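Local coordinates for protein putative phosphohistidine phosphatase, SixA (Nakamurella multipartita, PDB 4HBZ) that probably acts as a phosphohistidine phosphatase, a member of the histidine phosphatase superfamily that removes phosphate groups by way of a catalytic histidine, at residues 64-69 with 76-81; 21-26 with 58-63. All blocks are in the same frame, centred on the assembly; numbering follows the deposited sequence. Where two conformers were deposited one is given.

Contact 1 (64-69 with 76-81); sequences DVVVCS and QTLAAT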
loop_
_atom_site.group_PDB
_atom_site.type_symbol
_atom_site.label_atom_id
_atom_site.label_comp_id
_atom_site.label_asym_id
_atom_site.label_seq_id
_atom_site.Cartn_x
_atom_site.Cartn_y
_atom_site.Cartn_z
ATOM N N ASP A 64 9.680 6.345 -4.531
ATOM C CA ASP A 64 9.687 7.464 -5.472
ATOM C C ASP A 64 8.467 8.359 -5.343
ATOM O O ASP A 64 8.563 9.591 -5.496
ATOM C CB ASP A 64 9.811 7.007 -6.921
ATOM C CG ASP A 64 11.075 6.217 -7.157
ATOM O OD1 ASP A 64 12.184 6.799 -6.918
ATOM O OD2 ASP A 64 10.979 5.016 -7.515
ATOM N N VAL A 65 7.317 7.741 -5.095
ATOM C CA VAL A 65 6.019 8.430 -5.091
ATOM C C VAL A 65 5.134 7.806 -4.014
ATOM O O VAL A 65 5.112 6.582 -3.868
ATOM C CB VAL A 65 5.329 8.283 -6.466
ATOM C CG1 VAL A 65 3.967 8.926 -6.480
ATOM C CG2 VAL A 65 6.216 8.868 -7.567
ATOM N N VAL A 66 4.436 8.647 -3.252
ATOM C CA VAL A 66 3.479 8.170 -2.259
ATOM C C VAL A 66 2.119 8.698 -2.720
ATOM O O VAL A 66 1.997 9.869 -3.151
ATOM C CB VAL A 66 3.768 8.743 -0.872
ATOM C CG1 VAL A 66 2.794 8.190 0.151
ATOM C CG2 VAL A 66 5.181 8.384 -0.463
ATOM N N VAL A 67 1.121 7.813 -2.647
ATOM C CA VAL A 67 -0.306 8.199 -2.787
ATOM C C VAL A 67 -0.908 7.984 -1.394
ATOM O O VAL A 67 -0.848 6.853 -0.846
ATOM C CB VAL A 67 -1.061 7.409 -3.863
ATOM C CG1 VAL A 67 -2.403 8.070 -4.112
ATOM C CG2 VAL A 67 -0.229 7.296 -5.167
ATOM N N CYS A 68 -1.484 9.036 -0.801
ATOM C CA CYS A 68 -1.877 9.002 0.591
ATOM C C CYS A 68 -3.267 9.581 0.808
ATOM O O CYS A 68 -3.570 10.643 0.308
ATOM C CB CYS A 68 -0.859 9.804 1.406
ATOM S SG CYS A 68 -1.020 9.706 3.213
ATOM N N SER A 69 -4.102 8.872 1.554
ATOM C CA SER A 69 -5.368 9.436 2.019
ATOM C C SER A 69 -5.149 10.748 2.774
ATOM O O SER A 69 -4.176 10.927 3.501
ATOM C CB SER A 69 -6.046 8.436 2.946
ATOM O OG SER A 69 -7.153 8.997 3.581
ATOM N N GLN A 76 -0.267 11.151 9.143
ATOM C CA GLN A 76 0.621 10.966 10.279
ATOM C C GLN A 76 1.399 9.672 10.170
ATOM O O GLN A 76 2.572 9.591 10.559
ATOM C CB GLN A 76 -0.174 11.000 11.592
ATOM C CG GLN A 76 -0.632 12.419 11.919
ATOM C CD GLN A 76 -1.588 12.476 13.086
ATOM O OE1 GLN A 76 -1.822 11.484 13.747
ATOM N NE2 GLN A 76 -2.200 13.645 13.329
ATOM N N THR A 77 0.785 8.626 9.653
ATOM C CA THR A 77 1.508 7.390 9.402
ATOM C C THR A 77 2.647 7.650 8.437
ATOM O O THR A 77 3.780 7.281 8.688
ATOM C CB THR A 77 0.556 6.324 8.819
ATOM O OG1 THR A 77 -0.418 5.957 9.796
ATOM C CG2 THR A 77 1.321 5.135 8.392
ATOM N N LEU A 78 2.355 8.359 7.361
ATOM C CA LEU A 78 3.418 8.698 6.406
ATOM C C LEU A 78 4.546 9.504 7.084
ATOM O O LEU A 78 5.734 9.212 6.880
ATOM C CB LEU A 78 2.839 9.436 5.202
ATOM C CG LEU A 78 3.850 9.899 4.191
ATOM C CD1 LEU A 78 4.646 8.792 3.578
ATOM C CD2 LEU A 78 3.102 10.708 3.130
ATOM N N ALA A 79 4.185 10.523 7.828
ATOM C CA ALA A 79 5.168 11.366 8.486
ATOM C C ALA A 79 6.054 10.499 9.350
ATOM O O ALA A 79 7.304 10.668 9.378
ATOM C CB ALA A 79 4.449 12.458 9.300
ATOM N N ALA A 80 5.463 9.582 10.089
ATOM C CA ALA A 80 6.237 8.762 11.039
ATOM C C ALA A 80 7.215 7.806 10.347
ATOM O O ALA A 80 8.196 7.368 10.955
ATOM C CB ALA A 80 5.321 7.984 11.978
ATOM N N THR A 81 6.943 7.448 9.095
ATOM C CA THR A 81 7.832 6.557 8.360
ATOM C C THR A 81 9.143 7.188 8.043
ATOM O O THR A 81 10.119 6.485 7.734
ATOM C CB THR A 81 7.244 6.048 7.003
ATOM O OG1 THR A 81 7.156 7.146 6.095
ATOM C CG2 THR A 81 5.979 5.332 7.117
#
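In the beta-alpha-beta unit made of strand 65-69, helix 72-81 and strand 86-90, Leu-78 on the helix sets both methyls against Val-66 on the first strand, and its CD2 also approaches Cys-68. The helix stands off the sheet: the closest pair of CA atoms, Cys-68 and Leu-78, is 7.9 Å apart, and side chains fill the interval. Leu-78 and Val-66 reach toward each other and meet tip to tip. Leu-78 CD2 lies 3.9 Å from Val-66 CG1, and Leu-78 CD1 sits at the fork of the valine, 3.9 Å from Val-66 CG1 and 4.1 Å from Val-66 CG2. With CG swung opposite the backbone N of Leu-78 (chi1 177°), the leucine extends from the helix far enough to reach the strand. Farther along the strand, Cys-68 SG approaches Leu-78 CD2 at 4.2 Å, an apolar touch. All three residues are buried.

The same turn of helix carries a polar bond of its own. Thr-81 OG1 donates to Leu-78 O over 2.6 Å, in the carbonyl plane and on a lone pair, with a C=O...donor angle of 139°; Thr-81 OG1 is also bonded to Ile-83 N, tying this turn to the residues that follow. Around the apolar patch, Leu-78 touches Val-87 and Cys-68 touches Tyr-89, both on strand 86-90. A helix laid over one face of two parallel strands through aliphatic side chains is the usual packing of a beta-alpha-beta crossover, here within the alpha/beta fold of the histidine phosphatases.

Contact 2 (21-26 with 58-63); sequences TLVLMR and GHLPAV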
loop_
_atom_site.group_PDB
_atom_site.type_symbol
_atom_site.label_atom_id
_atom_site.label_comp_id
_atom_site.label_asym_id
_atom_site.label_seq_id
_atom_site.Cartn_x
_atom_site.Cartn_y
_atom_site.Cartn_z
ATOM N N THR A 21 7.939 -1.953 -7.817
ATOM C CA THR A 21 7.598 -2.359 -6.450
ATOM C C THR A 21 6.482 -1.482 -5.920
ATOM O O THR A 21 6.582 -0.257 -5.957
ATOM C CB THR A 21 8.802 -2.222 -5.527
ATOM O OG1 THR A 21 9.892 -3.069 -6.015
ATOM C CG2 THR A 21 8.473 -2.563 -4.121
ATOM N N LEU A 22 5.433 -2.129 -5.486
ATOM C CA LEU A 22 4.279 -1.482 -4.908
ATOM C C LEU A 22 4.119 -1.838 -3.452
ATOM O O LEU A 22 4.162 -3.017 -3.095
ATOM C CB LEU A 22 3.018 -1.931 -5.648
ATOM C CG LEU A 22 1.705 -1.377 -5.153
ATOM C CD1 LEU A 22 1.643 0.123 -5.328
ATOM C CD2 LEU A 22 0.510 -2.040 -5.870
ATOM N N VAL A 23 3.992 -0.845 -2.585
ATOM C CA VAL A 23 3.806 -1.070 -1.157
ATOM C C VAL A 23 2.404 -0.554 -0.811
ATOM O O VAL A 23 2.098 0.632 -1.058
ATOM C CB VAL A 23 4.840 -0.337 -0.289
ATOM C CG1 VAL A 23 4.597 -0.691 1.175
ATOM C CG2 VAL A 23 6.242 -0.755 -0.709
ATOM N N LEU A 24 1.564 -1.440 -0.309
ATOM C CA LEU A 24 0.219 -1.124 0.098
ATOM C C LEU A 24 0.137 -1.131 1.615
ATOM O O LEU A 24 0.281 -2.195 2.204
ATOM C CB LEU A 24 -0.781 -2.092 -0.503
ATOM C CG LEU A 24 -0.922 -2.180 -2.007
ATOM C CD1 LEU A 24 -1.906 -3.237 -2.410
ATOM C CD2 LEU A 24 -1.268 -0.786 -2.559
HETATM N N MSE A 25 -0.074 0.024 2.247
HETATM C CA MSE A 25 -0.032 0.161 3.696
HETATM C C MSE A 25 -1.349 0.593 4.218
HETATM O O MSE A 25 -1.934 1.579 3.750
HETATM C CB MSE A 25 1.066 1.174 4.067
HETATM C CG MSE A 25 1.205 1.242 5.579
HETATM SE SE MSE A 25 2.828 2.253 6.049
HETATM C CE MSE A 25 2.772 1.874 8.007
ATOM N N ARG A 26 -1.766 -0.057 5.291
ATOM C CA ARG A 26 -2.896 0.436 6.099
ATOM C C ARG A 26 -2.336 1.344 7.198
ATOM O O ARG A 26 -1.344 0.999 7.858
ATOM C CB ARG A 26 -3.649 -0.752 6.726
ATOM C CG ARG A 26 -4.796 -0.315 7.620
ATOM C CD ARG A 26 -5.460 -1.511 8.259
ATOM N NE ARG A 26 -6.584 -1.105 9.092
ATOM C CZ ARG A 26 -7.331 -1.965 9.794
ATOM N NH1 ARG A 26 -7.110 -3.246 9.757
ATOM N NH2 ARG A 26 -8.384 -1.504 10.468
ATOM N N GLY A 58 15.191 0.428 5.157
ATOM C CA GLY A 58 16.302 -0.480 5.250
ATOM C C GLY A 58 16.289 -1.632 4.285
ATOM O O GLY A 58 17.336 -2.253 4.059
ATOM N N HIS A 59 15.127 -1.961 3.725
ATOM C CA HIS A 59 14.966 -3.188 2.961
ATOM C C HIS A 59 14.490 -3.076 1.528
ATOM O O HIS A 59 14.745 -3.982 0.718
ATOM C CB HIS A 59 13.995 -4.136 3.677
ATOM C CG HIS A 59 14.519 -4.681 4.944
ATOM N ND1 HIS A 59 14.397 -4.038 6.159
ATOM C CD2 HIS A 59 15.229 -5.804 5.196
ATOM C CE1 HIS A 59 14.976 -4.757 7.103
ATOM N NE2 HIS A 59 15.468 -5.840 6.543
ATOM N N LEU A 60 13.840 -1.959 1.180
ATOM C CA LEU A 60 13.342 -1.737 -0.190
ATOM C C LEU A 60 14.050 -0.574 -0.816
ATOM O O LEU A 60 14.559 0.296 -0.140
ATOM C CB LEU A 60 11.845 -1.439 -0.172
ATOM C CG LEU A 60 10.910 -2.520 0.360
ATOM C CD1 LEU A 60 9.467 -2.069 0.105
ATOM C CD2 LEU A 60 11.201 -3.859 -0.233
ATOM N N PRO A 61 14.007 -0.500 -2.163
ATOM C CA PRO A 61 14.432 0.711 -2.807
ATOM C C PRO A 61 13.743 1.932 -2.294
ATOM O O PRO A 61 12.595 1.853 -1.821
ATOM C CB PRO A 61 14.095 0.446 -4.297
ATOM C CG PRO A 61 14.015 -1.033 -4.406
ATOM C CD PRO A 61 13.387 -1.443 -3.109
ATOM N N ALA A 62 14.402 3.076 -2.399
ATOM C CA ALA A 62 13.796 4.313 -1.942
ATOM C C ALA A 62 12.458 4.544 -2.627
ATOM O O ALA A 62 12.316 4.352 -3.828
ATOM C CB ALA A 62 14.699 5.510 -2.228
ATOM N N VAL A 63 11.475 4.927 -1.845
ATOM C CA VAL A 63 10.163 5.195 -2.432
ATOM C C VAL A 63 10.282 6.434 -3.332
ATOM O O VAL A 63 10.811 7.465 -2.953
ATOM C CB VAL A 63 9.092 5.375 -1.335
ATOM C CG1 VAL A 63 7.801 5.931 -1.904
ATOM C CG2 VAL A 63 8.849 4.067 -0.606
#
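Segment 21-26, the greater part of strand 20-26, runs extended while 58-63 leaves the end of a helix: Gly-58 and His-59 are still helical, and the helical backbone ends at Leu-60, whose psi has opened to 161°. The two backbones keep well apart, Thr-21 and Pro-61 being nearest with their CA atoms 8.3 Å from each other, and the link across is made by apolar side chains. Leu-60 and Val-23 carry it. Their ends point at each other, and Leu-60 CD1 comes to 3.6 Å from Val-23 CG2, a snug methyl-to-methyl touch. In Val-23 a chi1 of -177° puts CG1 anti to the backbone N, leaving CG2, anti to the carbonyl carbon, as the branch that meets the leucine.

Thr-21, two residues earlier on the same face of the strand, adds a looser touch, with its methyl CG2 4.4 Å from Leu-60 CD1. One leucine methyl thus serves both strand residues.

Val-23 is buried, whereas Thr-21 and Leu-60 are partly exposed, so the contact runs from the interior out to the margin of the fold. Alongside, Val-23 touches Leu-116 of strand 114-119 and Phe-159 of strand 159-164, the two neighbours of strand 20-26 in the sheet. Pro-61 and Val-63 lean on Thr-114 and Leu-116, which lays the connection from helix 43-59 to strand 65-69 over this face of the sheet.

Overall arrangement
Contacts 1 and 2 lie with their centres about 11 Å apart and share one mixed sheet, in which strand 114-119 separates strand 65-69 from strand 20-26. Along the chain they come in series: contact 2 joins strand 20-26 to the residues just after helix 43-59, and the connection from 58-63 leads straight into 64-69, where contact 1 opens. They also meet directly, Thr-77 CG2 packing 3.6 Å from the CE methyl of selenomethionine Met-25. Helix 43-59 adds a bridge, since its Ala-49 touches Thr-77 and Ala-80. In the histidine phosphatase fold, contact 1 seats helix 72-81 on the sheet, while contact 2 holds the connection leaving helix 43-59 against it.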